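Side-chain contact in extracellular solute-binding protein family 1 (Arthrobacter chlorophenolicus, PDB 4R2F), which probably serves as the sugar-binding component of a bacterial transporter, here holding the disaccharide laminaribiose: residues S85-A89 with S90-P94. Numbering follows the deposited sequence.
Sequences SSAIA and SKTGP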
# COMPACT_ATOMS: atom_id res chain seq x y z
N SER A 85 -13.97 -0.02 12.05
CA SER A 85 -15.40 0.22 11.91
C SER A 85 -16.13 -0.08 13.22
O SER A 85 -17.00 0.71 13.64
CB SER A 85 -16.03 -0.62 10.80
OG SER A 85 -15.63 -0.16 9.52
N SER A 86 -15.77 -1.19 13.85
CA SER A 86 -16.37 -1.61 15.12
C SER A 86 -16.00 -0.67 16.28
O SER A 86 -16.87 -0.29 17.05
CB SER A 86 -16.03 -3.06 15.47
OG SER A 86 -16.82 -3.50 16.57
N ALA A 87 -14.73 -0.31 16.42
CA ALA A 87 -14.33 0.65 17.47
C ALA A 87 -15.05 2.01 17.35
O ALA A 87 -15.53 2.55 18.33
CB ALA A 87 -12.83 0.86 17.46
N ILE A 88 -15.08 2.57 16.16
CA ILE A 88 -15.73 3.86 15.97
C ILE A 88 -17.23 3.76 16.32
O ILE A 88 -17.77 4.65 16.97
CB ILE A 88 -15.53 4.39 14.52
CG1 ILE A 88 -14.20 5.14 14.35
CG2 ILE A 88 -16.63 5.35 14.10
CD1 ILE A 88 -12.98 4.46 14.91
N ALA A 89 -17.89 2.68 15.89
CA ALA A 89 -19.34 2.56 16.10
C ALA A 89 -19.70 2.35 17.58
O ALA A 89 -20.78 2.75 18.03
CB ALA A 89 -19.93 1.46 15.25
N SER A 90 -18.77 1.77 18.34
CA SER A 90 -18.97 1.51 19.75
C SER A 90 -18.28 2.56 20.62
O SER A 90 -18.21 2.40 21.84
CB SER A 90 -18.45 0.11 20.09
OG SER A 90 -17.04 0.09 19.98
N LYS A 91 -17.78 3.64 20.00
CA LYS A 91 -17.14 4.75 20.73
C LYS A 91 -15.92 4.29 21.56
O LYS A 91 -15.67 4.79 22.64
CB LYS A 91 -18.19 5.44 21.64
CG LYS A 91 -18.10 6.95 21.76
CD LYS A 91 -18.40 7.67 20.43
CE LYS A 91 -19.80 7.41 19.88
NZ LYS A 91 -20.85 8.35 20.39
N THR A 92 -15.15 3.34 21.04
CA THR A 92 -13.92 2.89 21.72
C THR A 92 -12.67 3.08 20.84
O THR A 92 -11.64 2.44 21.05
CB THR A 92 -14.03 1.40 22.10
OG1 THR A 92 -14.46 0.67 20.95
CG2 THR A 92 -15.04 1.21 23.26
N GLY A 93 -12.77 3.99 19.88
CA GLY A 93 -11.71 4.23 18.91
C GLY A 93 -10.73 5.31 19.37
O GLY A 93 -10.91 5.92 20.44
N PRO A 94 -9.70 5.56 18.55
CA PRO A 94 -8.66 6.50 18.91
C PRO A 94 -9.02 7.95 18.60
O PRO A 94 -10.03 8.23 17.92
CB PRO A 94 -7.51 6.06 18.02
CG PRO A 94 -8.21 5.68 16.75
CD PRO A 94 -9.48 5.01 17.20
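Ser90 and Thr92 both place their hydroxyls between the backbone N and the carbonyl carbon (chi1 69° and 50°), which turns the two groups back over the last turn of helix 80-89. Ser90 OG thereby reaches Ser86 O at 3.0 Å. Ser90 N binds Ser86 O at 3.1 Å, from the opposite face of the carbonyl plane. Thr92 OG1 lies 2.8 Å from Ser90 OG and has a weak, longer contact with Ala87 O.

The backbone closes the helix in a Schellman motif, with Lys91 at positive phi as the C-prime residue. Thr92 N makes a nearly straight bond to Ala87 O at 2.8 Å, while Lys91 N donates a hydrogen bond to Ile88 O at 3.2 Å, from well above the plane of that carbonyl. Beneath this polar layer, Ala87 CB packs on Gly93 CA at 3.8 Å, and Ile88 CD1 meets Pro94 CD at 4.2 Å. Trp43 of strand 40-44 touches Ala87 and Pro94, and Tyr316 of strand 306-316 touches Ile88 and Pro94, seating the turn against the sheet. Ser86 O thus keeps its regular helical bond and gains a second from the Ser90 hydroxyl, while Ala87 O and Ile88 O are served by the turn.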